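Local coordinates for protein CAS3 Metal dependent phosphohydrolase (Methanocaldococcus jannaschii, PDB 3S4L) that cleaves single-stranded DNA with the help of magnesium, and single-stranded RNA without cations, as a nuclease of CRISPR interference, at residues A[23-28]-A[62-67]. Numbering follows the deposited sequence.
With CA (calcium ion), chain C.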
# COMPACT_ATOMS: atom_id res chain seq x y z
N ASP A 23 -10.95 -5.52 -10.54
CA ASP A 23 -10.67 -5.12 -11.91
C ASP A 23 -9.17 -4.94 -12.15
O ASP A 23 -8.66 -5.23 -13.23
CB ASP A 23 -11.47 -3.86 -12.30
CG ASP A 23 -12.92 -4.17 -12.69
OD1 ASP A 23 -13.43 -5.27 -12.36
OD2 ASP A 23 -13.55 -3.30 -13.32
N MET A 24 -8.45 -4.47 -11.14
CA MET A 24 -7.01 -4.30 -11.25
C MET A 24 -6.29 -5.66 -11.23
O MET A 24 -5.27 -5.85 -11.88
CB MET A 24 -6.50 -3.41 -10.12
CG MET A 24 -6.67 -1.90 -10.36
SD MET A 24 -6.07 -0.94 -8.96
CE MET A 24 -5.23 0.40 -9.79
N VAL A 25 -6.82 -6.59 -10.44
CA VAL A 25 -6.26 -7.92 -10.33
C VAL A 25 -6.47 -8.68 -11.64
O VAL A 25 -5.53 -9.26 -12.20
CB VAL A 25 -6.90 -8.72 -9.18
CG1 VAL A 25 -6.57 -10.20 -9.29
CG2 VAL A 25 -6.47 -8.16 -7.84
N LYS A 26 -7.70 -8.66 -12.14
CA LYS A 26 -8.01 -9.31 -13.41
C LYS A 26 -7.09 -8.78 -14.51
O LYS A 26 -6.58 -9.55 -15.33
CB LYS A 26 -9.48 -9.11 -13.79
CG LYS A 26 -10.45 -9.97 -12.99
CD LYS A 26 -11.90 -9.71 -13.40
N TYR A 27 -6.87 -7.47 -14.51
CA TYR A 27 -5.96 -6.85 -15.47
C TYR A 27 -4.49 -7.21 -15.23
O TYR A 27 -3.68 -7.12 -16.15
CB TYR A 27 -6.14 -5.33 -15.49
CG TYR A 27 -5.27 -4.63 -16.53
CD1 TYR A 27 -5.57 -4.71 -17.89
CD2 TYR A 27 -4.16 -3.89 -16.15
CE1 TYR A 27 -4.77 -4.08 -18.85
CE2 TYR A 27 -3.36 -3.25 -17.09
CZ TYR A 27 -3.67 -3.34 -18.44
OH TYR A 27 -2.87 -2.71 -19.38
N TRP A 28 -4.14 -7.59 -14.00
CA TRP A 28 -2.77 -8.00 -13.69
C TRP A 28 -2.48 -9.32 -14.38
O TRP A 28 -1.43 -9.50 -15.00
CB TRP A 28 -2.56 -8.09 -12.17
CG TRP A 28 -1.27 -8.77 -11.73
CD1 TRP A 28 -1.17 -9.95 -11.01
CD2 TRP A 28 0.08 -8.32 -11.94
NE1 TRP A 28 0.15 -10.25 -10.77
CE2 TRP A 28 0.94 -9.26 -11.33
CE3 TRP A 28 0.64 -7.21 -12.59
CZ2 TRP A 28 2.34 -9.14 -11.36
CZ3 TRP A 28 2.02 -7.08 -12.61
CH2 TRP A 28 2.86 -8.04 -12.00
N LEU A 62 0.20 -6.01 -3.20
CA LEU A 62 0.37 -4.57 -3.43
C LEU A 62 -0.82 -4.04 -4.19
O LEU A 62 -1.33 -2.95 -3.92
CB LEU A 62 1.63 -4.31 -4.24
CG LEU A 62 2.90 -4.82 -3.60
CD1 LEU A 62 4.09 -4.19 -4.31
CD2 LEU A 62 2.89 -4.47 -2.11
N ILE A 63 -1.26 -4.81 -5.17
CA ILE A 63 -2.38 -4.42 -5.98
C ILE A 63 -3.60 -4.31 -5.07
O ILE A 63 -4.32 -3.32 -5.10
CB ILE A 63 -2.61 -5.42 -7.13
CG1 ILE A 63 -1.50 -5.27 -8.18
CG2 ILE A 63 -3.98 -5.23 -7.78
CD1 ILE A 63 -1.34 -6.45 -9.10
N LYS A 64 -3.81 -5.31 -4.24
CA LYS A 64 -5.02 -5.32 -3.44
C LYS A 64 -5.00 -4.29 -2.30
O LYS A 64 -6.04 -3.79 -1.88
CB LYS A 64 -5.29 -6.72 -2.90
CG LYS A 64 -5.66 -7.74 -3.98
CD LYS A 64 -5.70 -9.15 -3.40
CE LYS A 64 -6.32 -10.14 -4.38
NZ LYS A 64 -6.19 -11.54 -3.86
N LEU A 65 -3.83 -3.98 -1.80
CA LEU A 65 -3.76 -3.21 -0.58
C LEU A 65 -3.31 -1.77 -0.76
O LEU A 65 -3.37 -0.97 0.18
CB LEU A 65 -2.86 -3.92 0.43
CG LEU A 65 -3.34 -5.28 0.95
CD1 LEU A 65 -2.32 -5.81 1.96
CD2 LEU A 65 -4.73 -5.16 1.59
N HIS A 66 -2.84 -1.40 -1.95
CA HIS A 66 -2.24 -0.07 -2.05
C HIS A 66 -3.25 1.06 -1.78
O HIS A 66 -2.86 2.15 -1.36
CB HIS A 66 -1.47 0.12 -3.36
CG HIS A 66 -2.34 0.26 -4.56
ND1 HIS A 66 -2.93 -0.83 -5.17
CD2 HIS A 66 -2.71 1.35 -5.28
CE1 HIS A 66 -3.62 -0.41 -6.21
NE2 HIS A 66 -3.50 0.90 -6.30
N ASP A 67 -4.54 0.80 -2.00
CA ASP A 67 -5.58 1.76 -1.66
C ASP A 67 -6.44 1.38 -0.47
O ASP A 67 -7.54 1.94 -0.30
CB ASP A 67 -6.47 2.03 -2.87
CG ASP A 67 -5.85 3.00 -3.85
OD1 ASP A 67 -6.26 3.00 -5.03
OD2 ASP A 67 -4.94 3.75 -3.42
CA CA C . -4.01 5.66 -4.17
O HOH W 1 -4.34 4.40 -6.09
O HOH W 2 -6.37 6.49 -5.49
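Trp28 holds CG anti to its backbone N (chi1 168°), and Ile63 sends CG1 beside its own N and CD1 onward in an extended course (chi2 161°), which lands that methyl over one face of the indole. Ile63 CD1 lies 3.8 Å from the centroid of the Trp28 five-membered ring, a CH-pi contact, and comes within 3.5 Å of Trp28 CG; the two side chains meet at about a right angle. The indole NE1 is hydrogen-bonded to Asp56, earlier on helix 52-65, which helps fix the ring's rotation. The other branch of Ile63 faces the preceding turn of helix 17-31: CG2 touches Val25 CG2 at 3.8 Å and also Met24 CB. Val25 CG2 further rests on CG and CE of Lys64, whose NZ makes a weak bond to the carbonyl of Leu166. Nearer the metal, the sulfur of Met24 comes to the edge of the His66 ring in a sulfur-aromatic contact, SD 3.7 Å from CE1 and near the ring plane. His66 NE2, beside the Met24 methyl CE, is buried without a hydrogen-bond partner in the model. The imidazole is held through ND1, which donates to Leu62 O at 2.9 Å, with the oxygen 16° out of the ring plane, and weakly to Ile63 O. Leu62 O also accepts from His66 N. The His66 ring additionally packs edge-to-face with His123. Asp67 OD2 binds the calcium ion at 2.3 Å, and OD1 accepts a hydrogen bond from a water that is itself a calcium ligand; His91, His123 and His124 supply the other protein ligands. His66, not a ligand of this calcium, and Asp67 form the His-Asp pair that names the HD superfamily, which here brings the loop-borne Asp67 to the metal site of the Cas3 nuclease domain.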